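Local atomic coordinates of glutathione s-transferase I (Zea mays, PDB entry 1AXD), a protein that catalyses the conjugation of glutathione to electrophilic compounds, a transfer reaction that detoxifies herbicides in maize. Residues 21-26 against 74-79; 12-16 against 166-170; 81-85 against 159-165; 113-117 against 173-179. One frame throughout, in Å; residues are numbered along the deposited sequence.

Interaction 2 lies at the centre of the chain and is fully buried. It joins the two family domains through a serine, a tryptophan and an arginine, with two waters in the joint. Interaction 3 is also buried, but its centre lies about 13 Å from the centre of the chain; it fits the interdomain linker against a capped helix start. Interactions 1 and 4 are only partly buried and lie on opposite sides of the centre. Interaction 1 mixes alanine packing with polar links, whereas interaction 4 has apolar contacts alone between its segments. Helix 14-24 serves interactions 1 and 2, and helix 168-174 serves 2 and 4. Interactions 1 and 3 touch, A75 against L83.

Interaction 1 (21-26 against 74-79); sequences LEEAGS and AARKNK
S26 OG donates a hydrogen bond of 2.7 Å to N78 OD1. The hydroxyl meets the amide oxygen at a C=O...donor angle of 128° and lies 25° off the carbonyl plane. The other end of the amide is held more loosely, by a weak bond from N78 ND2 to the carbonyl of K77. The contact joins the end of helix 14-24 to the end of helix 67-78 in the thioredoxin-like N-terminal domain. Between the helices the packing rests on small residues. A24 CB sits 3.4 Å from A74 O, and N78 CB is 3.7 Å from A24 CB. L21 reaches A74 with its CD2 methyl, 3.4 Å from A74 CB; L21 also packs on M3 and L5 of strand 3-6. G25 ends the first helix with a positive phi. S26 N then bonds back to L21 O at 2.9 Å, and with the weak bond from G25 N to E22 O this gives a Schellman motif. K79 leaves its backbone with CG anti to N (chi1 -150°) and stays extended, which carries its ammonium past A24 to E23. There K79 NZ lies 3.4 Å from E23 OE2, a weak salt bridge. E23 is also held by S201 and R199. A leucine in place of N78 would probably leave the S26 hydroxyl without its acceptor and let the turn after helix 14-24 move. The chemistry thus divides in two: alanines allow close approach of the helices, while polar side chains at the ends of the two helices, and just after them, link the rim.

Interaction 2 (12-16 against 166-170); sequences WNLTR and NHVSV
W12 and S169 meet at the tight part of this contact, where the N-terminal and C-terminal domains come together. The serine CB points at the 12-16 segment, with T15 OG1 3.2 Å from S169 CB. S169 OG lies 2.8 Å from W12 O, a likely hydrogen bond, though its proton has another acceptor within reach. The T15 hydroxyl itself bonds to the carbonyl of S11. Beside this, W12 CD1 packs 3.5 Å from V170 CG1; the two side chains cross at about a right angle. The side formed by R16 and N166 is looser and holds water. R16 starts with CG anti to the backbone N (chi1 -175°) and bends at chi3, which brings NE 3.4 Å from N166 O in a weak bond. A water bridges the same groups: it accepts from R16 NE at 3.1 Å, accepts from V170 N, and donates to N166 O at 2.8 Å. A second water donates to both R16 O and N166 OD1. The guanidinium also has a long, weak ion pair with E101. An alanine in place of R16 would probably leave the N166 carbonyl and the water without their NE partner, and would remove the long, weak ion pair with E101. Direct packing therefore fixes one half of the domain joint, while in the other half polar groups are linked by weak direct bonds and by two bridging waters.

Interaction 3 (81-85 against 159-165); sequences ELLRE and FLSLADL
R84 lays its guanidinium flat over one face of the F159 ring. This stack flanks a capping box, formed by S161 and D164 at the start of helix 162-165, where the interdomain linker packs. The planes of the stacked cation-pi pair differ by only 2° and the centres are 4.1 Å apart. R84 CZ stands almost above F159 CG, 3.7 Å away, rather than over the middle of the ring. The aliphatic part of the arginine covers the same ring, with R84 CG 3.4 Å from F159 CE1. Bends at chi2 and chi3 (-55° and -80°) fold the chain along the phenyl face. The charge has a second partner: R84 NE makes a salt bridge with E90.

The capping box is consistent with the N-capping box described for glutathione S-transferases. S161 N bonds to D164 OD2 at 3.2 Å, met on the anti side of the carboxylate. In return S161 OG accepts a weak bond from A163 N. D164 is steadied in turn by W192 and the backbone of L155.

The linker between the two domains, 81-85, packs on this capped turn with its leucines. L82 sends CD2 across L165, 3.6 Å from L165 CD2. L83 and L162 lie side by side and point the same way, with L83 CD1 3.4 Å from L162 CD1. L82 also touches A75 and E23, which ties the linker to the N-terminal domain. At the first turn of the helix, L162 N donates to L82 O at 2.9 Å, in the carbonyl plane.

Interaction 4 (113-117 against 173-179); sequences LFQVL and CLFATPY
V116 faces the 173-179 segment, and its two methyls meet T177 and Y179. The setting is the all-helical C-terminal domain, and the chain from L174 to T177 makes a type I beta turn. V116 CB points toward this segment and branches. CG1, anti to the backbone N (chi1 166°), reaches the threonine: V116 CG1 is 3.7 Å from T177 CG2, and T177 CB is close behind. CG2 goes to the tyrosine, with V116 CG2 3.5 Å from Y179 CE2. The valine thus sits between T177 and Y179, and it also packs on V131 of helix 128-151. The tyrosine hydroxyl lies beyond this contact and bonds to Q128.

One helical turn back, L113 divides its methyls in the same way. L113 CD1 lies 3.9 Å from C173 CB, while CD2 rests against the backbone of L174. L113 and C173 both touch W12 as well, which places this end of the contact beside the domain joint. L117 completes the row: L117 CD1 is 3.8 Å from T177 CG2, and its CD2 lies near C173 CB. No hydrogen bond crosses between the two segments, and the contacts of L113, V116 and L117 are made by their methyl groups.

T177 ties the turn back to L174. Y179 N gives a weak bond to T177 OG1. L174 O accepts twice from one residue, from T177 N at 3.0 Å and from T177 OG1 at 2.9 Å, the hydroxyl lying in the carbonyl plane on a lone pair.

Interaction 1 (21-26 against 74-79)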
loop_
_atom_site.group_PDB
_atom_site.type_symbol
_atom_site.label_atom_id
_atom_site.label_comp_id
_atom_site.label_asym_id
_atom_site.label_seq_id
_atom_site.Cartn_x
_atom_site.Cartn_y
_atom_site.Cartn_z
ATOM N N LEU A 21 -13.000 4.264 -11.523
ATOM C CA LEU A 21 -14.440 4.400 -11.594
ATOM C C LEU A 21 -14.847 4.569 -13.017
ATOM O O LEU A 21 -15.823 3.968 -13.440
ATOM C CB LEU A 21 -14.882 5.579 -10.733
ATOM C CG LEU A 21 -14.750 5.346 -9.211
ATOM C CD1 LEU A 21 -14.671 6.678 -8.440
ATOM C CD2 LEU A 21 -15.922 4.511 -8.690
ATOM N N GLU A 22 -14.067 5.332 -13.775
ATOM C CA GLU A 22 -14.340 5.564 -15.190
ATOM C C GLU A 22 -14.184 4.300 -16.002
ATOM O O GLU A 22 -14.925 4.101 -16.949
ATOM C CB GLU A 22 -13.395 6.634 -15.748
ATOM C CG GLU A 22 -13.660 8.054 -15.258
ATOM C CD GLU A 22 -14.992 8.622 -15.734
ATOM O OE1 GLU A 22 -15.543 8.106 -16.724
ATOM O OE2 GLU A 22 -15.485 9.600 -15.132
ATOM N N GLU A 23 -13.214 3.468 -15.646
ATOM C CA GLU A 23 -12.936 2.228 -16.356
ATOM C C GLU A 23 -13.945 1.138 -16.026
ATOM O O GLU A 23 -14.319 0.376 -16.907
ATOM C CB GLU A 23 -11.510 1.772 -16.031
ATOM C CG GLU A 23 -11.006 0.593 -16.843
ATOM C CD GLU A 23 -10.804 0.904 -18.323
ATOM O OE1 GLU A 23 -10.148 1.917 -18.653
ATOM O OE2 GLU A 23 -11.284 0.114 -19.161
ATOM N N ALA A 24 -14.370 1.053 -14.772
ATOM C CA ALA A 24 -15.347 0.042 -14.374
ATOM C C ALA A 24 -16.704 0.444 -14.862
ATOM O O ALA A 24 -17.610 -0.370 -14.845
ATOM C CB ALA A 24 -15.339 -0.143 -12.833
ATOM N N GLY A 25 -16.838 1.696 -15.291
ATOM C CA GLY A 25 -18.112 2.189 -15.774
ATOM C C GLY A 25 -19.078 2.385 -14.625
ATOM O O GLY A 25 -20.220 1.962 -14.699
ATOM N N SER A 26 -18.604 3.037 -13.566
ATOM C CA SER A 26 -19.413 3.296 -12.379
ATOM C C SER A 26 -20.209 4.568 -12.447
ATOM O O SER A 26 -19.836 5.486 -13.174
ATOM C CB SER A 26 -18.522 3.342 -11.144
ATOM O OG SER A 26 -17.792 2.146 -11.008
ATOM N N ALA A 74 -14.448 -0.288 -6.621
ATOM C CA ALA A 74 -15.143 0.049 -7.851
ATOM C C ALA A 74 -15.019 -1.057 -8.872
ATOM O O ALA A 74 -15.940 -1.268 -9.651
ATOM C CB ALA A 74 -14.610 1.361 -8.394
ATOM N N ALA A 75 -13.885 -1.751 -8.892
ATOM C CA ALA A 75 -13.689 -2.844 -9.839
ATOM C C ALA A 75 -14.435 -4.036 -9.332
ATOM O O ALA A 75 -15.209 -4.621 -10.058
ATOM C CB ALA A 75 -12.194 -3.144 -10.001
ATOM N N ARG A 76 -14.241 -4.343 -8.065
ATOM C CA ARG A 76 -14.884 -5.458 -7.393
ATOM C C ARG A 76 -16.416 -5.405 -7.558
ATOM O O ARG A 76 -17.050 -6.448 -7.615
ATOM C CB ARG A 76 -14.498 -5.374 -5.912
ATOM C CG ARG A 76 -14.699 -6.615 -5.078
ATOM C CD ARG A 76 -14.550 -6.267 -3.591
ATOM N NE ARG A 76 -13.162 -6.052 -3.186
ATOM C CZ ARG A 76 -12.263 -7.027 -3.115
ATOM N NH1 ARG A 76 -12.608 -8.270 -3.429
ATOM N NH2 ARG A 76 -11.031 -6.770 -2.699
ATOM N N LYS A 77 -16.973 -4.199 -7.652
ATOM C CA LYS A 77 -18.414 -3.976 -7.789
ATOM C C LYS A 77 -18.932 -3.826 -9.218
ATOM O O LYS A 77 -20.069 -4.177 -9.472
ATOM C CB LYS A 77 -18.794 -2.735 -6.974
ATOM C CG LYS A 77 -20.186 -2.171 -7.225
ATOM C CD LYS A 77 -20.306 -0.754 -6.657
ATOM C CE LYS A 77 -21.661 -0.110 -6.955
ATOM N NZ LYS A 77 -22.796 -0.735 -6.215
ATOM N N ASN A 78 -18.127 -3.278 -10.129
ATOM C CA ASN A 78 -18.564 -3.064 -11.512
ATOM C C ASN A 78 -17.790 -3.760 -12.586
ATOM O O ASN A 78 -18.377 -4.112 -13.589
ATOM C CB ASN A 78 -18.613 -1.566 -11.831
ATOM C CG ASN A 78 -19.789 -0.858 -11.181
ATOM O OD1 ASN A 78 -19.846 0.356 -11.164
ATOM N ND2 ASN A 78 -20.729 -1.620 -10.645
ATOM N N LYS A 79 -16.484 -3.933 -12.415
ATOM C CA LYS A 79 -15.664 -4.595 -13.423
ATOM C C LYS A 79 -14.584 -5.390 -12.746
ATOM O O LYS A 79 -13.426 -5.032 -12.823
ATOM C CB LYS A 79 -15.054 -3.563 -14.373
ATOM C CG LYS A 79 -14.807 -4.090 -15.785
ATOM C CD LYS A 79 -14.134 -3.063 -16.674
ATOM C CE LYS A 79 -13.871 -3.651 -18.052
ATOM N NZ LYS A 79 -12.850 -2.872 -18.818
#

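Interaction 2 (12-16 against 166-170)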
loop_
_atom_site.group_PDB
_atom_site.type_symbol
_atom_site.label_atom_id
_atom_site.label_comp_id
_atom_site.label_asym_id
_atom_site.label_seq_id
_atom_site.Cartn_x
_atom_site.Cartn_y
_atom_site.Cartn_z
ATOM N N TRP A 12 -3.896 14.093 -7.189
ATOM C CA TRP A 12 -3.694 12.881 -7.966
ATOM C C TRP A 12 -4.124 11.621 -7.241
ATOM O O TRP A 12 -4.114 10.555 -7.832
ATOM C CB TRP A 12 -2.278 12.782 -8.560
ATOM C CG TRP A 12 -1.148 12.877 -7.612
ATOM C CD1 TRP A 12 -0.747 11.929 -6.716
ATOM C CD2 TRP A 12 -0.235 13.970 -7.480
ATOM N NE1 TRP A 12 0.360 12.369 -6.030
ATOM C CE2 TRP A 12 0.697 13.619 -6.478
ATOM C CE3 TRP A 12 -0.113 15.215 -8.111
ATOM C CZ2 TRP A 12 1.742 14.470 -6.089
ATOM C CZ3 TRP A 12 0.933 16.064 -7.720
ATOM C CH2 TRP A 12 1.842 15.683 -6.720
ATOM N N ASN A 13 -4.572 11.748 -5.996
ATOM C CA ASN A 13 -5.048 10.591 -5.252
ATOM C C ASN A 13 -6.487 10.369 -5.544
ATOM O O ASN A 13 -6.922 9.236 -5.605
ATOM C CB ASN A 13 -4.804 10.755 -3.754
ATOM C CG ASN A 13 -3.347 10.565 -3.387
ATOM O OD1 ASN A 13 -2.684 11.496 -2.987
ATOM N ND2 ASN A 13 -2.837 9.361 -3.574
ATOM N N LEU A 14 -7.221 11.440 -5.796
ATOM C CA LEU A 14 -8.636 11.336 -6.116
ATOM C C LEU A 14 -8.789 10.950 -7.534
ATOM O O LEU A 14 -9.777 10.304 -7.880
ATOM C CB LEU A 14 -9.330 12.668 -5.893
ATOM C CG LEU A 14 -8.681 13.499 -4.807
ATOM C CD1 LEU A 14 -9.432 14.775 -4.660
ATOM C CD2 LEU A 14 -8.683 12.770 -3.495
ATOM N N THR A 15 -7.852 11.368 -8.382
ATOM C CA THR A 15 -7.933 11.013 -9.786
ATOM C C THR A 15 -7.509 9.586 -9.990
ATOM O O THR A 15 -7.812 9.018 -11.013
ATOM C CB THR A 15 -7.200 12.030 -10.696
ATOM O OG1 THR A 15 -5.851 12.218 -10.253
ATOM C CG2 THR A 15 -7.921 13.382 -10.629
ATOM N N ARG A 16 -6.866 8.982 -9.002
ATOM C CA ARG A 16 -6.503 7.570 -9.111
ATOM C C ARG A 16 -7.844 6.828 -9.023
ATOM O O ARG A 16 -8.077 5.911 -9.786
ATOM C CB ARG A 16 -5.564 7.153 -7.963
ATOM C CG ARG A 16 -5.036 5.727 -8.082
ATOM C CD ARG A 16 -3.945 5.402 -7.076
ATOM N NE ARG A 16 -2.759 6.253 -7.203
ATOM C CZ ARG A 16 -2.321 7.070 -6.247
ATOM N NH1 ARG A 16 -2.967 7.157 -5.096
ATOM N NH2 ARG A 16 -1.226 7.788 -6.427
ATOM N N ASN A 166 -3.794 2.195 -11.879
ATOM C CA ASN A 166 -3.311 2.854 -10.670
ATOM C C ASN A 166 -2.109 3.761 -10.883
ATOM O O ASN A 166 -1.753 4.498 -9.978
ATOM C CB ASN A 166 -3.002 1.809 -9.594
ATOM C CG ASN A 166 -4.240 1.362 -8.819
ATOM O OD1 ASN A 166 -5.360 1.664 -9.197
ATOM N ND2 ASN A 166 -4.023 0.645 -7.715
ATOM N N HIS A 167 -1.476 3.682 -12.056
ATOM C CA HIS A 167 -0.305 4.503 -12.393
ATOM C C HIS A 167 -0.655 5.728 -13.207
ATOM O O HIS A 167 0.205 6.561 -13.394
ATOM C CB HIS A 167 0.674 3.713 -13.263
ATOM C CG HIS A 167 1.427 2.632 -12.554
ATOM N ND1 HIS A 167 0.953 1.342 -12.439
ATOM C CD2 HIS A 167 2.664 2.626 -12.003
ATOM C CE1 HIS A 167 1.865 0.589 -11.848
ATOM N NE2 HIS A 167 2.913 1.344 -11.575
ATOM N N VAL A 168 -1.877 5.858 -13.710
ATOM C CA VAL A 168 -2.148 7.000 -14.557
ATOM C C VAL A 168 -2.134 8.357 -13.954
ATOM O O VAL A 168 -1.388 9.188 -14.452
ATOM C CB VAL A 168 -3.371 6.799 -15.524
ATOM C CG1 VAL A 168 -3.411 5.365 -16.067
ATOM C CG2 VAL A 168 -4.677 7.197 -14.886
ATOM N N SER A 169 -2.869 8.584 -12.858
ATOM C CA SER A 169 -2.944 9.909 -12.222
ATOM C C SER A 169 -1.605 10.574 -11.937
ATOM O O SER A 169 -1.499 11.777 -12.117
ATOM C CB SER A 169 -3.808 9.878 -10.960
ATOM O OG SER A 169 -3.248 9.016 -9.991
ATOM N N VAL A 170 -0.610 9.829 -11.461
ATOM C CA VAL A 170 0.698 10.433 -11.228
ATOM C C VAL A 170 1.462 10.580 -12.513
ATOM O O VAL A 170 2.183 11.557 -12.660
ATOM C CB VAL A 170 1.586 9.636 -10.243
ATOM C CG1 VAL A 170 1.038 9.753 -8.820
ATOM C CG2 VAL A 170 1.707 8.179 -10.676
HETATM O O HOH W 1 -7.037 3.503 -11.098
HETATM O O HOH W 2 -1.499 7.305 -9.888
#

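Interaction 3 (81-85 against 159-165)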
loop_
_atom_site.group_PDB
_atom_site.type_symbol
_atom_site.label_atom_id
_atom_site.label_comp_id
_atom_site.label_asym_id
_atom_site.label_seq_id
_atom_site.Cartn_x
_atom_site.Cartn_y
_atom_site.Cartn_z
ATOM N N GLU A 81 -13.119 -7.962 -13.537
ATOM C CA GLU A 81 -12.111 -8.471 -14.450
ATOM C C GLU A 81 -10.814 -7.711 -14.271
ATOM O O GLU A 81 -9.756 -8.249 -14.560
ATOM C CB GLU A 81 -12.609 -8.337 -15.885
ATOM C CG GLU A 81 -13.881 -9.137 -16.196
ATOM C CD GLU A 81 -15.153 -8.545 -15.591
ATOM O OE1 GLU A 81 -15.276 -7.301 -15.550
ATOM O OE2 GLU A 81 -16.037 -9.332 -15.169
ATOM N N LEU A 82 -10.901 -6.478 -13.775
ATOM C CA LEU A 82 -9.723 -5.646 -13.535
ATOM C C LEU A 82 -8.924 -6.159 -12.348
ATOM O O LEU A 82 -7.822 -5.688 -12.126
ATOM C CB LEU A 82 -10.141 -4.186 -13.297
ATOM C CG LEU A 82 -10.644 -3.346 -14.476
ATOM C CD1 LEU A 82 -11.249 -2.020 -13.965
ATOM C CD2 LEU A 82 -9.495 -3.070 -15.459
ATOM N N LEU A 83 -9.490 -7.098 -11.595
ATOM C CA LEU A 83 -8.840 -7.695 -10.428
ATOM C C LEU A 83 -8.501 -9.153 -10.654
ATOM O O LEU A 83 -7.877 -9.765 -9.796
ATOM C CB LEU A 83 -9.754 -7.595 -9.203
ATOM C CG LEU A 83 -9.616 -6.488 -8.157
ATOM C CD1 LEU A 83 -8.549 -5.476 -8.576
ATOM C CD2 LEU A 83 -10.996 -5.824 -7.933
ATOM N N ARG A 84 -8.951 -9.715 -11.768
ATOM C CA ARG A 84 -8.697 -11.117 -12.093
ATOM C C ARG A 84 -9.077 -12.019 -10.939
ATOM O O ARG A 84 -8.413 -13.026 -10.706
ATOM C CB ARG A 84 -7.233 -11.323 -12.500
ATOM C CG ARG A 84 -6.767 -10.379 -13.592
ATOM C CD ARG A 84 -7.663 -10.473 -14.811
ATOM N NE ARG A 84 -7.343 -11.630 -15.644
ATOM C CZ ARG A 84 -7.669 -11.746 -16.932
ATOM N NH1 ARG A 84 -8.344 -10.786 -17.556
ATOM N NH2 ARG A 84 -7.249 -12.796 -17.622
ATOM N N GLU A 85 -10.127 -11.640 -10.214
ATOM C CA GLU A 85 -10.618 -12.428 -9.091
ATOM C C GLU A 85 -11.130 -13.705 -9.666
ATOM O O GLU A 85 -11.830 -13.670 -10.668
ATOM C CB GLU A 85 -11.757 -11.697 -8.358
ATOM C CG GLU A 85 -11.352 -10.420 -7.607
ATOM C CD GLU A 85 -10.429 -10.660 -6.409
ATOM O OE1 GLU A 85 -9.856 -11.768 -6.280
ATOM O OE2 GLU A 85 -10.273 -9.723 -5.591
ATOM N N PHE A 159 -2.849 -8.915 -19.620
ATOM C CA PHE A 159 -4.177 -8.312 -19.525
ATOM C C PHE A 159 -4.118 -7.018 -18.747
ATOM O O PHE A 159 -3.196 -6.839 -17.959
ATOM C CB PHE A 159 -5.108 -9.298 -18.808
ATOM C CG PHE A 159 -4.488 -9.910 -17.579
ATOM C CD1 PHE A 159 -4.497 -9.231 -16.366
ATOM C CD2 PHE A 159 -3.819 -11.117 -17.656
ATOM C CE1 PHE A 159 -3.837 -9.744 -15.252
ATOM C CE2 PHE A 159 -3.160 -11.634 -16.549
ATOM C CZ PHE A 159 -3.168 -10.945 -15.345
ATOM N N LEU A 160 -5.056 -6.108 -18.992
ATOM C CA LEU A 160 -5.102 -4.848 -18.254
ATOM C C LEU A 160 -5.667 -5.183 -16.903
ATOM O O LEU A 160 -6.495 -6.076 -16.810
ATOM C CB LEU A 160 -6.017 -3.827 -18.944
ATOM C CG LEU A 160 -6.160 -2.431 -18.323
ATOM C CD1 LEU A 160 -4.937 -1.572 -18.648
ATOM C CD2 LEU A 160 -7.406 -1.745 -18.888
ATOM N N SER A 161 -5.221 -4.480 -15.867
ATOM C CA SER A 161 -5.698 -4.706 -14.511
ATOM C C SER A 161 -5.578 -3.427 -13.725
ATOM O O SER A 161 -5.119 -2.421 -14.269
ATOM C CB SER A 161 -4.865 -5.800 -13.852
ATOM O OG SER A 161 -3.511 -5.391 -13.730
ATOM N N LEU A 162 -5.966 -3.467 -12.451
ATOM C CA LEU A 162 -5.890 -2.305 -11.568
ATOM C C LEU A 162 -4.477 -1.863 -11.389
ATOM O O LEU A 162 -4.248 -0.700 -11.102
ATOM C CB LEU A 162 -6.501 -2.627 -10.207
ATOM C CG LEU A 162 -7.770 -1.864 -9.869
ATOM C CD1 LEU A 162 -8.095 -2.094 -8.402
ATOM C CD2 LEU A 162 -7.539 -0.380 -10.116
ATOM N N ALA A 163 -3.527 -2.771 -11.576
ATOM C CA ALA A 163 -2.117 -2.428 -11.444
ATOM C C ALA A 163 -1.756 -1.363 -12.432
ATOM O O ALA A 163 -1.035 -0.448 -12.076
ATOM C CB ALA A 163 -1.237 -3.683 -11.627
ATOM N N ASP A 164 -2.293 -1.448 -13.650
ATOM C CA ASP A 164 -2.006 -0.477 -14.701
ATOM C C ASP A 164 -2.662 0.845 -14.508
ATOM O O ASP A 164 -1.968 1.842 -14.519
ATOM C CB ASP A 164 -2.371 -1.052 -16.058
ATOM C CG ASP A 164 -1.643 -2.333 -16.341
ATOM O OD1 ASP A 164 -0.502 -2.274 -16.843
ATOM O OD2 ASP A 164 -2.193 -3.407 -16.026
ATOM N N LEU A 165 -3.982 0.859 -14.307
ATOM C CA LEU A 165 -4.749 2.097 -14.102
ATOM C C LEU A 165 -4.261 2.883 -12.916
ATOM O O LEU A 165 -4.302 4.103 -12.948
ATOM C CB LEU A 165 -6.243 1.806 -13.891
ATOM C CG LEU A 165 -7.178 1.168 -14.924
ATOM C CD1 LEU A 165 -6.721 1.531 -16.343
ATOM C CD2 LEU A 165 -7.212 -0.334 -14.754
#

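Interaction 4 (113-117 against 173-179)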
loop_
_atom_site.group_PDB
_atom_site.type_symbol
_atom_site.label_atom_id
_atom_site.label_comp_id
_atom_site.label_asym_id
_atom_site.label_seq_id
_atom_site.Cartn_x
_atom_site.Cartn_y
_atom_site.Cartn_z
ATOM N N LEU A 113 7.180 15.266 -8.429
ATOM C CA LEU A 113 5.981 16.001 -8.795
ATOM C C LEU A 113 5.754 17.217 -7.958
ATOM O O LEU A 113 5.221 18.184 -8.452
ATOM C CB LEU A 113 4.767 15.070 -8.779
ATOM C CG LEU A 113 4.875 13.890 -9.752
ATOM C CD1 LEU A 113 3.523 13.194 -9.885
ATOM C CD2 LEU A 113 5.333 14.390 -11.146
ATOM N N PHE A 114 6.197 17.201 -6.710
ATOM C CA PHE A 114 6.033 18.348 -5.823
ATOM C C PHE A 114 6.998 19.487 -6.179
ATOM O O PHE A 114 6.562 20.616 -6.355
ATOM C CB PHE A 114 6.237 17.905 -4.370
ATOM C CG PHE A 114 6.376 19.043 -3.395
ATOM C CD1 PHE A 114 5.306 19.913 -3.150
ATOM C CD2 PHE A 114 7.578 19.246 -2.711
ATOM C CE1 PHE A 114 5.429 20.965 -2.240
ATOM C CE2 PHE A 114 7.718 20.300 -1.794
ATOM C CZ PHE A 114 6.639 21.160 -1.559
ATOM N N GLN A 115 8.289 19.183 -6.280
ATOM C CA GLN A 115 9.304 20.183 -6.601
ATOM C C GLN A 115 9.066 20.792 -7.931
ATOM O O GLN A 115 9.004 22.005 -8.037
ATOM C CB GLN A 115 10.695 19.546 -6.588
ATOM C CG GLN A 115 11.134 19.047 -5.235
ATOM C CD GLN A 115 11.234 20.159 -4.225
ATOM O OE1 GLN A 115 11.683 21.242 -4.534
ATOM N NE2 GLN A 115 10.814 19.888 -3.007
ATOM N N VAL A 116 8.927 19.949 -8.942
ATOM C CA VAL A 116 8.717 20.392 -10.303
ATOM C C VAL A 116 7.338 20.943 -10.564
ATOM O O VAL A 116 7.190 21.778 -11.443
ATOM C CB VAL A 116 9.035 19.222 -11.292
ATOM C CG1 VAL A 116 8.510 19.520 -12.713
ATOM C CG2 VAL A 116 10.550 18.985 -11.349
ATOM N N LEU A 117 6.343 20.543 -9.784
ATOM C CA LEU A 117 4.993 21.003 -10.059
ATOM C C LEU A 117 4.264 21.774 -8.983
ATOM O O LEU A 117 3.899 22.916 -9.219
ATOM C CB LEU A 117 4.160 19.807 -10.527
ATOM C CG LEU A 117 2.916 19.991 -11.391
ATOM C CD1 LEU A 117 3.303 20.578 -12.759
ATOM C CD2 LEU A 117 2.247 18.620 -11.579
ATOM N N CYS A 173 0.528 13.582 -14.570
ATOM C CA CYS A 173 1.170 14.774 -14.039
ATOM C C CYS A 173 2.567 14.843 -14.528
ATOM O O CYS A 173 2.983 15.887 -14.989
ATOM C CB CYS A 173 1.159 14.769 -12.515
ATOM S SG CYS A 173 -0.414 15.206 -11.792
ATOM N N LEU A 174 3.300 13.740 -14.443
ATOM C CA LEU A 174 4.679 13.708 -14.921
ATOM C C LEU A 174 4.711 14.139 -16.386
ATOM O O LEU A 174 5.564 14.931 -16.766
ATOM C CB LEU A 174 5.250 12.292 -14.777
ATOM C CG LEU A 174 6.635 12.038 -15.374
ATOM C CD1 LEU A 174 7.689 12.858 -14.606
ATOM C CD2 LEU A 174 6.950 10.530 -15.324
ATOM N N PHE A 175 3.735 13.675 -17.161
ATOM C CA PHE A 175 3.640 13.982 -18.581
ATOM C C PHE A 175 3.320 15.427 -18.887
ATOM O O PHE A 175 3.293 15.791 -20.048
ATOM C CB PHE A 175 2.617 13.061 -19.244
ATOM C CG PHE A 175 3.057 12.538 -20.570
ATOM C CD1 PHE A 175 4.219 11.778 -20.677
ATOM C CD2 PHE A 175 2.327 12.817 -21.721
ATOM C CE1 PHE A 175 4.658 11.299 -21.912
ATOM C CE2 PHE A 175 2.750 12.345 -22.970
ATOM C CZ PHE A 175 3.922 11.583 -23.062
ATOM N N ALA A 176 3.029 16.238 -17.880
ATOM C CA ALA A 176 2.743 17.648 -18.119
ATOM C C ALA A 176 3.996 18.458 -17.921
ATOM O O ALA A 176 3.971 19.655 -18.152
ATOM C CB ALA A 176 1.618 18.140 -17.192
ATOM N N THR A 177 5.086 17.815 -17.514
ATOM C CA THR A 177 6.340 18.515 -17.270
ATOM C C THR A 177 7.419 18.079 -18.224
ATOM O O THR A 177 7.260 17.067 -18.896
ATOM C CB THR A 177 6.814 18.291 -15.824
ATOM O OG1 THR A 177 7.347 16.966 -15.689
ATOM C CG2 THR A 177 5.636 18.474 -14.851
ATOM N N PRO A 178 8.545 18.812 -18.280
ATOM C CA PRO A 178 9.636 18.446 -19.187
ATOM C C PRO A 178 10.289 17.123 -18.851
ATOM O O PRO A 178 11.056 16.625 -19.656
ATOM C CB PRO A 178 10.611 19.616 -19.034
ATOM C CG PRO A 178 10.388 20.057 -17.632
ATOM C CD PRO A 178 8.884 20.040 -17.539
ATOM N N TYR A 179 9.980 16.549 -17.690
ATOM C CA TYR A 179 10.565 15.273 -17.299
ATOM C C TYR A 179 9.900 14.059 -17.910
ATOM O O TYR A 179 10.253 12.945 -17.558
ATOM C CB TYR A 179 10.661 15.162 -15.774
ATOM C CG TYR A 179 11.706 16.097 -15.215
ATOM C CD1 TYR A 179 13.062 15.774 -15.279
ATOM C CD2 TYR A 179 11.351 17.346 -14.710
ATOM C CE1 TYR A 179 14.040 16.680 -14.862
ATOM C CE2 TYR A 179 12.327 18.259 -14.292
ATOM C CZ TYR A 179 13.664 17.916 -14.373
ATOM O OH TYR A 179 14.618 18.816 -13.977
#